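Long-range contacts in DNA endonuclease I-CeuI (Chlamydomonas eugametos, PDB 2EX5), which cuts DNA as a magnesium-dependent homodimeric homing endonuclease, recognising a degenerate 17-19 base-pair site and leaving a staggered break close to where its intron inserts: residues S64-T69 against E84-R89; T88-G93 against S115-V120; L160-N165 against N176-I181. The protein carries 1 engineered substitution. One frame throughout, in Å; residues are numbered along the deposited sequence.

Overall arrangement
After the helices of the N-terminal part, strand 63-71 turns back into strand 79-90, and contact 1 closes this hairpin. Contact 2 starts on its last residues, sharing T88 and R89: the chain leaves through helix 94-104 and strand 108-111, then returns as strand 118-123 beside strand 79-90. Together they give an antiparallel sheet with strand 79-90 in its interior, lying on DNA. Further on, contact 3 pairs helix 147-164 with helix 171-185 across a short loop. Contacts 1 and 2 overlap at their two shared residues, contact 3 follows in series, and none lies nested inside another. Contact 3 meets contact 1 where L179 packs on T69; from contact 2 its nearest atoms are about 17 Å away.

Contact 1. Residues S64-T69 against E84-R89; sequences SLNIST and EFNVTR. Engineered in segment 84-89: R89 (natural residue Gln). With nucleotides of chain B.
S64 and N86 form an antiparallel hydrogen-bonded pair, S64 N giving to N86 O and N86 N to S64 O, each at 2.9 Å. Two residues on, N66 and E84 repeat the exchange, and N66 N to E84 O is the straightest of the four bonds at 170°. Between these pairs, L65 and F85 turn their side chains to the other face of the sheet. There L65 CD2 lies at the edge of the F85 ring, 3.7 Å from F85 CD2, and Y137 of helix 126-141 packs on both residues.

The face of S64, N66, E84 and N86 meets the DNA. Take E84: its CB sits 3.7 Å from N66 ND2, the two side chains running alongside each other. CG stands anti to the backbone N (chi1 176°), and the extended chain beyond it carries the carboxylate to the bases. OE1 accepts from N4 of DC18 of chain B at 2.9 Å, while OE2 lies 3.7 Å from N4 of DC19 of chain B without bonding. S64 OG donates to OP2 of DA17 of chain B. This is the DNA-reading beta hairpin of the LAGLIDADG fold, here bonded to a cytosine N4, which faces the major groove.

Contact 2. Residues T88-G93 against S115-V120; sequences TRHVNG and SNATLV. Engineered in segment 88-93: R89 (natural residue Gln). With nucleotides of chain B.
R89 and L119 form the hydrogen-bonded pair at the centre of this antiparallel join. R89 N gives to L119 O at 3.0 Å and 167°, and L119 N returns to R89 O. A third backbone bond, V91 N to A117 O at 2.7 Å, carries the pairing just past the end of strand 79-90. In the loop that leads into strand 118-123, S115 OG accepts from T118 N, an ST motif.

The apolar packing is led by V91. Its CG1 lies 3.9 Å from A117 CB, and its CG2, anti to the backbone N, reaches L119 CD2; F40 of helix 29-40 touches both V91 and L119. H90 CE1 comes to 3.9 Å from A117 CB. On the opposite face of the sheet, T88 and V120 run alongside each other, T88 OG1 lying 3.9 Å from V120 CG2.

Two polar atoms sit apart from this bonding: A117 O stands over the centre of one H90 ring face, 4.1 Å above its plane, and T118 OG1 is buried near T88 CG2 with no polar partner in the model.

The polar contacts to DNA meet at one oxygen. OP2 of DG15 of chain B accepts from H90 N at 2.7 Å and from R89 NH1 at 2.8 Å, the latter in the plane of the guanidinium edge. R89 is engineered, glutamine in the natural protein; G93 CA covers part of one guanidinium face. The side chain also packs on E62, a magnesium ligand. This is the antiparallel join of strands 79-90 and 118-123 in the DNA-binding sheet of a LAGLIDADG endonuclease, close to the metal site.

Contact 3. Residues L160-N165 against N176-I181; sequences LELFNN and NKILPI
L162 and I178 meet where helices 147-164 and 171-185 run back past each other as an antiparallel helical hairpin, their local axes at 149°. The axes come no nearer than 10.7 Å, which makes this a light contact bridged by side chains alone. L162 and I178 slide past each other in opposite directions, L162 CG resting 4.0 Å from I178 CG1. One turn along the second helix, I181 meets L162 differently: the two reach toward each other tip to tip, L162 CD2 against I181 CD1 at 4.1 Å.

F163 and I178 are set obliquely. I178 holds CG1 anti to its carbonyl carbon, and with chi2 at -176° CD1 is stretched outward to the CD1-CE1 side of the F163 ring. That ring is also met edge-to-face by H168 and touched by R126, two residues that interact with DNA; the nearest atom of the interface is about 5 Å from the nucleic acid. I178 further packs on V81 of strand 79-90 and on A167 of the connecting loop.

An alanine in place of I178 would probably open a gap between the helices, where L162 CG would lose I178 CG1 and the CD1-CE1 side of F163 would lose I178 CD1. The second helix is itself irregular, with a wider pi-type turn at 176-178. Across the interface, the closest approach to the phenyl ring is I178 CD1 to F163 CE1, 3.9 Å.

Contact 1. Residues S64-T69 against E84-R89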
# COMPACT_ATOMS: atom_id res chain seq x y z
N SER C 64 -6.53 0.07 7.25
CA SER C 64 -7.77 -0.57 7.06
C SER C 64 -8.57 -0.08 8.19
O SER C 64 -8.11 -0.11 9.31
CB SER C 64 -7.62 -2.07 7.15
OG SER C 64 -8.94 -2.60 7.09
N LEU C 65 -9.77 0.40 7.90
CA LEU C 65 -10.75 0.66 8.89
C LEU C 65 -11.81 -0.42 8.75
O LEU C 65 -12.50 -0.51 7.67
CB LEU C 65 -11.41 2.06 8.60
CG LEU C 65 -10.55 3.31 8.92
CD1 LEU C 65 -11.16 4.51 8.20
CD2 LEU C 65 -10.50 3.57 10.39
N ASN C 66 -12.03 -1.22 9.80
CA ASN C 66 -12.90 -2.37 9.54
C ASN C 66 -13.85 -2.65 10.67
O ASN C 66 -13.66 -2.14 11.78
CB ASN C 66 -12.06 -3.57 9.09
CG ASN C 66 -11.02 -3.97 10.17
OD1 ASN C 66 -9.78 -3.85 9.93
ND2 ASN C 66 -11.51 -4.48 11.28
N ILE C 67 -14.91 -3.39 10.40
CA ILE C 67 -15.91 -3.65 11.40
C ILE C 67 -16.17 -5.10 11.36
O ILE C 67 -16.58 -5.69 10.31
CB ILE C 67 -17.27 -2.80 11.10
CG1 ILE C 67 -17.03 -1.27 11.27
CG2 ILE C 67 -18.46 -3.25 12.11
CD1 ILE C 67 -17.97 -0.43 10.46
N SER C 68 -16.01 -5.71 12.51
CA SER C 68 -16.28 -7.11 12.64
C SER C 68 -17.55 -7.43 13.45
O SER C 68 -17.91 -6.69 14.38
CB SER C 68 -15.01 -7.73 13.19
OG SER C 68 -15.37 -9.01 13.62
N THR C 69 -18.29 -8.50 13.07
CA THR C 69 -19.49 -8.84 13.77
C THR C 69 -19.41 -10.28 14.16
O THR C 69 -19.33 -11.14 13.29
CB THR C 69 -20.78 -8.54 12.97
OG1 THR C 69 -20.91 -7.14 12.85
CG2 THR C 69 -22.07 -9.03 13.73
N GLU C 84 -12.22 -1.42 14.25
CA GLU C 84 -10.77 -1.51 14.45
C GLU C 84 -10.15 -0.69 13.32
O GLU C 84 -10.60 -0.74 12.22
CB GLU C 84 -10.31 -2.95 14.37
CG GLU C 84 -8.73 -3.12 14.47
CD GLU C 84 -8.33 -4.53 14.67
OE1 GLU C 84 -7.64 -5.06 13.80
OE2 GLU C 84 -8.75 -5.19 15.69
N PHE C 85 -9.09 0.07 13.62
CA PHE C 85 -8.15 0.59 12.61
C PHE C 85 -6.85 -0.20 12.64
O PHE C 85 -6.36 -0.42 13.71
CB PHE C 85 -7.89 2.02 13.00
CG PHE C 85 -6.71 2.66 12.28
CD1 PHE C 85 -5.46 2.79 12.91
CD2 PHE C 85 -6.86 3.13 11.02
CE1 PHE C 85 -4.37 3.38 12.22
CE2 PHE C 85 -5.77 3.69 10.33
CZ PHE C 85 -4.53 3.83 10.97
N ASN C 86 -6.21 -0.56 11.52
CA ASN C 86 -4.88 -1.19 11.67
C ASN C 86 -4.12 -0.83 10.49
O ASN C 86 -4.73 -0.45 9.48
CB ASN C 86 -4.83 -2.75 11.82
CG ASN C 86 -5.38 -3.54 10.62
OD1 ASN C 86 -6.27 -4.33 10.79
ND2 ASN C 86 -4.87 -3.34 9.43
N VAL C 87 -2.79 -1.03 10.59
CA VAL C 87 -1.82 -0.79 9.49
C VAL C 87 -0.73 -1.80 9.60
O VAL C 87 -0.07 -1.85 10.62
CB VAL C 87 -1.12 0.61 9.60
CG1 VAL C 87 -0.62 1.16 8.09
CG2 VAL C 87 -2.04 1.53 10.15
N THR C 88 -0.40 -2.42 8.48
CA THR C 88 0.42 -3.58 8.36
C THR C 88 1.58 -3.21 7.49
O THR C 88 1.49 -2.42 6.56
CB THR C 88 -0.41 -4.70 7.71
OG1 THR C 88 -1.61 -4.78 8.48
CG2 THR C 88 0.33 -6.04 7.66
N ARG C 89 2.75 -3.69 7.91
CA ARG C 89 3.96 -3.43 7.12
C ARG C 89 5.01 -4.41 7.57
O ARG C 89 5.16 -4.66 8.73
CB ARG C 89 4.42 -2.00 7.41
CG ARG C 89 5.44 -1.35 6.52
CD ARG C 89 5.19 -1.24 4.96
NE ARG C 89 6.44 -0.76 4.38
CZ ARG C 89 7.42 -1.53 3.85
NH1 ARG C 89 7.27 -2.82 3.66
NH2 ARG C 89 8.56 -0.95 3.40
P DA B 17 -8.96 -3.50 3.38
OP1 DA B 17 -9.73 -3.36 2.14
OP2 DA B 17 -8.90 -2.38 4.37
O5' DA B 17 -9.49 -4.73 4.28
C5' DA B 17 -9.80 -6.06 3.65
C4' DA B 17 -10.38 -6.98 4.72
O4' DA B 17 -9.22 -7.38 5.55
C3' DA B 17 -11.30 -6.29 5.68
O3' DA B 17 -12.45 -7.09 5.77
C2' DA B 17 -10.47 -6.27 7.02
C1' DA B 17 -9.57 -7.48 6.87
N9 DA B 17 -8.39 -7.62 7.79
C8 DA B 17 -7.58 -6.65 8.40
N7 DA B 17 -6.64 -7.16 9.15
C5 DA B 17 -6.86 -8.56 9.09
C6 DA B 17 -6.23 -9.70 9.69
N6 DA B 17 -5.21 -9.68 10.55
N1 DA B 17 -6.71 -10.93 9.37
C2 DA B 17 -7.77 -11.04 8.52
N3 DA B 17 -8.43 -10.06 7.86
C4 DA B 17 -7.92 -8.83 8.22
P DC B 18 -13.82 -6.67 6.47
OP1 DC B 18 -14.85 -7.57 5.95
OP2 DC B 18 -13.94 -5.23 6.21
O5' DC B 18 -13.74 -6.69 8.06
C5' DC B 18 -14.13 -7.69 9.06
C4' DC B 18 -13.42 -9.04 8.91
O4' DC B 18 -12.00 -8.85 8.98
C3' DC B 18 -13.69 -10.05 10.01
O3' DC B 18 -14.83 -10.82 9.64
C2' DC B 18 -12.41 -10.92 10.14
C1' DC B 18 -11.38 -9.90 9.71
N1 DC B 18 -10.39 -9.22 10.73
C2 DC B 18 -9.48 -10.07 11.33
O2 DC B 18 -9.69 -11.23 11.04
N3 DC B 18 -8.49 -9.61 12.19
C4 DC B 18 -8.41 -8.30 12.38
N4 DC B 18 -7.45 -7.92 13.23
C5 DC B 18 -9.33 -7.38 11.80
C6 DC B 18 -10.33 -7.86 10.97
P DC B 19 -15.79 -11.45 10.75
OP1 DC B 19 -16.75 -12.26 9.93
OP2 DC B 19 -16.47 -10.30 11.45
O5' DC B 19 -14.99 -12.35 11.74
C5' DC B 19 -14.20 -13.40 11.23
C4' DC B 19 -13.81 -14.26 12.44
O4' DC B 19 -12.61 -13.67 13.03
C3' DC B 19 -14.81 -14.28 13.57
O3' DC B 19 -14.91 -15.68 13.89
C2' DC B 19 -14.18 -13.40 14.70
C1' DC B 19 -12.67 -13.46 14.40
N1 DC B 19 -11.86 -12.15 14.62
C2 DC B 19 -10.75 -12.19 15.43
O2 DC B 19 -10.48 -13.28 16.01
N3 DC B 19 -10.05 -11.04 15.66
C4 DC B 19 -10.38 -9.87 15.14
N4 DC B 19 -9.58 -8.82 15.43
C5 DC B 19 -11.50 -9.80 14.29
C6 DC B 19 -12.20 -10.94 14.08

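Contact 2. Residues T88-G93 against S115-V120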
# COMPACT_ATOMS: atom_id res chain seq x y z
N THR C 88 -0.40 -2.42 8.48
CA THR C 88 0.42 -3.58 8.36
C THR C 88 1.58 -3.21 7.49
O THR C 88 1.49 -2.42 6.56
CB THR C 88 -0.41 -4.70 7.71
OG1 THR C 88 -1.61 -4.78 8.48
CG2 THR C 88 0.33 -6.04 7.66
N ARG C 89 2.75 -3.69 7.91
CA ARG C 89 3.96 -3.43 7.12
C ARG C 89 5.01 -4.41 7.57
O ARG C 89 5.16 -4.66 8.73
CB ARG C 89 4.42 -2.00 7.41
CG ARG C 89 5.44 -1.35 6.52
CD ARG C 89 5.19 -1.24 4.96
NE ARG C 89 6.44 -0.76 4.38
CZ ARG C 89 7.42 -1.53 3.85
NH1 ARG C 89 7.27 -2.82 3.66
NH2 ARG C 89 8.56 -0.95 3.40
N HIS C 90 5.75 -4.96 6.63
CA HIS C 90 6.96 -5.68 6.95
C HIS C 90 7.86 -4.84 7.85
O HIS C 90 8.00 -3.60 7.66
CB HIS C 90 7.66 -6.00 5.64
CG HIS C 90 8.93 -6.77 5.80
ND1 HIS C 90 9.04 -8.11 5.49
CD2 HIS C 90 10.13 -6.40 6.30
CE1 HIS C 90 10.28 -8.51 5.70
NE2 HIS C 90 10.95 -7.49 6.21
N VAL C 91 8.47 -5.50 8.82
CA VAL C 91 9.49 -4.86 9.67
C VAL C 91 10.49 -3.86 8.98
O VAL C 91 10.74 -2.80 9.51
CB VAL C 91 10.27 -5.88 10.49
CG1 VAL C 91 11.28 -6.68 9.61
CG2 VAL C 91 11.01 -5.08 11.59
N ASN C 92 11.03 -4.14 7.80
CA ASN C 92 11.86 -3.13 7.07
C ASN C 92 11.20 -1.74 6.86
O ASN C 92 11.88 -0.75 6.55
CB ASN C 92 12.35 -3.59 5.68
CG ASN C 92 13.03 -4.89 5.67
OD1 ASN C 92 13.37 -5.44 6.73
ND2 ASN C 92 13.16 -5.47 4.45
N GLY C 93 9.90 -1.63 7.07
CA GLY C 93 9.22 -0.35 7.01
C GLY C 93 8.57 0.17 8.27
O GLY C 93 7.76 1.12 8.21
N SER C 115 3.58 -14.74 10.46
CA SER C 115 4.19 -14.12 9.29
C SER C 115 5.67 -14.22 9.54
O SER C 115 6.03 -14.29 10.69
CB SER C 115 3.73 -12.66 9.10
OG SER C 115 4.27 -11.87 10.13
N ASN C 116 6.47 -14.22 8.48
CA ASN C 116 7.93 -14.09 8.55
C ASN C 116 8.33 -12.96 9.45
O ASN C 116 8.95 -13.19 10.45
CB ASN C 116 8.60 -14.06 7.17
CG ASN C 116 8.43 -15.41 6.44
OD1 ASN C 116 7.99 -16.39 7.05
ND2 ASN C 116 8.75 -15.47 5.16
N ALA C 117 7.85 -11.74 9.14
CA ALA C 117 8.49 -10.51 9.68
C ALA C 117 7.58 -9.27 9.54
O ALA C 117 8.02 -8.06 9.67
CB ALA C 117 9.91 -10.34 9.09
N THR C 118 6.27 -9.56 9.40
CA THR C 118 5.36 -8.44 9.42
C THR C 118 4.84 -7.88 10.74
O THR C 118 4.52 -8.58 11.66
CB THR C 118 4.20 -8.46 8.40
OG1 THR C 118 2.99 -8.68 9.06
CG2 THR C 118 4.38 -9.39 7.29
N LEU C 119 4.62 -6.60 10.76
CA LEU C 119 4.19 -5.95 11.99
C LEU C 119 2.84 -5.32 11.74
O LEU C 119 2.58 -5.03 10.64
CB LEU C 119 5.25 -4.85 12.26
CG LEU C 119 6.44 -5.06 13.25
CD1 LEU C 119 6.91 -6.58 13.57
CD2 LEU C 119 7.61 -4.03 13.13
N VAL C 120 2.01 -5.05 12.76
CA VAL C 120 0.70 -4.49 12.58
C VAL C 120 0.63 -3.46 13.63
O VAL C 120 0.99 -3.74 14.76
CB VAL C 120 -0.46 -5.51 12.76
CG1 VAL C 120 -1.83 -4.84 12.57
CG2 VAL C 120 -0.34 -6.53 11.73
P DG B 15 4.09 -5.10 3.11
OP1 DG B 15 3.75 -4.15 1.97
OP2 DG B 15 5.28 -4.83 3.97
O5' DG B 15 2.77 -4.87 4.02
C5' DG B 15 1.51 -5.47 4.05
C4' DG B 15 0.67 -5.40 2.80
O4' DG B 15 0.48 -6.81 2.78
C3' DG B 15 -0.71 -4.72 2.99
O3' DG B 15 -1.14 -4.51 1.68
C2' DG B 15 -1.43 -5.73 3.80
C1' DG B 15 -0.85 -6.99 3.14
N9 DG B 15 -0.90 -8.24 3.86
C8 DG B 15 -0.04 -8.69 4.84
N7 DG B 15 -0.34 -9.85 5.30
C5 DG B 15 -1.46 -10.22 4.52
C6 DG B 15 -2.18 -11.39 4.56
O6 DG B 15 -1.88 -12.31 5.28
N1 DG B 15 -3.24 -11.52 3.68
C2 DG B 15 -3.56 -10.51 2.82
N2 DG B 15 -4.57 -10.81 2.02
N3 DG B 15 -2.88 -9.34 2.71
C4 DG B 15 -1.83 -9.27 3.62

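Contact 3. Residues L160-N165 against N176-I181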
# COMPACT_ATOMS: atom_id res chain seq x y z
N LEU C 160 -19.40 4.80 15.06
CA LEU C 160 -18.82 5.27 16.32
C LEU C 160 -19.85 6.17 17.04
O LEU C 160 -19.93 6.11 18.29
CB LEU C 160 -17.46 5.97 16.09
CG LEU C 160 -16.02 5.36 16.16
CD1 LEU C 160 -15.84 3.93 16.27
CD2 LEU C 160 -15.03 5.92 15.15
N GLU C 161 -20.65 6.94 16.29
CA GLU C 161 -21.61 7.91 16.92
C GLU C 161 -22.80 7.18 17.43
O GLU C 161 -23.29 7.50 18.47
CB GLU C 161 -22.04 9.05 15.97
CG GLU C 161 -20.84 9.78 15.29
CD GLU C 161 -21.24 11.02 14.35
OE1 GLU C 161 -22.44 11.47 14.41
OE2 GLU C 161 -20.35 11.55 13.59
N LEU C 162 -23.29 6.19 16.68
CA LEU C 162 -24.28 5.22 17.16
C LEU C 162 -23.88 4.56 18.50
O LEU C 162 -24.67 4.51 19.41
CB LEU C 162 -24.50 4.10 16.10
CG LEU C 162 -25.53 4.19 14.95
CD1 LEU C 162 -26.93 4.76 15.34
CD2 LEU C 162 -25.01 4.86 13.69
N PHE C 163 -22.65 4.05 18.59
CA PHE C 163 -22.17 3.40 19.82
C PHE C 163 -22.13 4.34 20.98
O PHE C 163 -22.50 3.94 22.06
CB PHE C 163 -20.75 2.78 19.68
CG PHE C 163 -20.64 1.74 18.62
CD1 PHE C 163 -21.61 0.73 18.49
CD2 PHE C 163 -19.56 1.72 17.78
CE1 PHE C 163 -21.50 -0.26 17.53
CE2 PHE C 163 -19.47 0.73 16.83
CZ PHE C 163 -20.45 -0.26 16.68
N ASN C 164 -21.68 5.58 20.74
CA ASN C 164 -21.77 6.66 21.72
C ASN C 164 -23.16 6.97 22.30
O ASN C 164 -23.29 7.28 23.49
CB ASN C 164 -21.28 7.91 21.09
CG ASN C 164 -19.84 8.00 21.17
OD1 ASN C 164 -19.21 8.72 20.39
ND2 ASN C 164 -19.26 7.16 22.04
N ASN C 165 -24.18 6.85 21.44
CA ASN C 165 -25.59 6.94 21.82
C ASN C 165 -26.24 5.61 22.21
O ASN C 165 -27.45 5.54 22.45
CB ASN C 165 -26.38 7.63 20.70
CG ASN C 165 -25.92 9.06 20.52
OD1 ASN C 165 -25.73 9.80 21.51
ND2 ASN C 165 -25.67 9.45 19.29
N ASN C 176 -31.55 -2.39 12.79
CA ASN C 176 -31.92 -1.54 11.65
C ASN C 176 -30.96 -0.47 11.15
O ASN C 176 -30.97 -0.22 9.97
CB ASN C 176 -33.27 -0.91 11.87
CG ASN C 176 -34.38 -1.93 11.90
OD1 ASN C 176 -34.62 -2.64 10.92
ND2 ASN C 176 -35.06 -1.99 13.01
N LYS C 177 -30.21 0.18 12.03
CA LYS C 177 -29.10 1.08 11.70
C LYS C 177 -27.67 0.42 11.79
O LYS C 177 -26.95 0.41 10.82
CB LYS C 177 -29.25 2.41 12.47
CG LYS C 177 -30.29 3.41 11.76
CD LYS C 177 -30.73 4.62 12.68
CE LYS C 177 -32.20 5.17 12.45
NZ LYS C 177 -33.19 4.23 11.74
N ILE C 178 -27.28 -0.20 12.90
CA ILE C 178 -25.92 -0.74 13.05
C ILE C 178 -25.50 -1.85 12.08
O ILE C 178 -24.51 -1.71 11.32
CB ILE C 178 -25.63 -1.11 14.51
CG1 ILE C 178 -25.70 0.18 15.37
CG2 ILE C 178 -24.32 -1.96 14.64
CD1 ILE C 178 -25.32 -0.07 16.89
N LEU C 179 -26.28 -2.92 12.04
CA LEU C 179 -25.94 -4.09 11.25
C LEU C 179 -25.87 -3.80 9.74
O LEU C 179 -24.94 -4.28 9.03
CB LEU C 179 -26.92 -5.24 11.57
CG LEU C 179 -26.53 -6.43 12.44
CD1 LEU C 179 -25.12 -6.31 13.11
CD2 LEU C 179 -27.61 -6.90 13.43
N PRO C 180 -26.82 -2.97 9.24
CA PRO C 180 -26.73 -2.60 7.81
C PRO C 180 -25.49 -1.83 7.45
O PRO C 180 -25.02 -1.98 6.37
CB PRO C 180 -27.99 -1.71 7.59
CG PRO C 180 -28.98 -2.14 8.61
CD PRO C 180 -28.06 -2.41 9.86
N ILE C 181 -24.98 -0.95 8.30
CA ILE C 181 -23.66 -0.34 7.97
C ILE C 181 -22.55 -1.39 7.97
O ILE C 181 -21.72 -1.40 7.05
CB ILE C 181 -23.26 0.77 9.01
CG1 ILE C 181 -24.20 1.98 8.91
CG2 ILE C 181 -21.85 1.16 8.79
CD1 ILE C 181 -24.30 2.71 10.29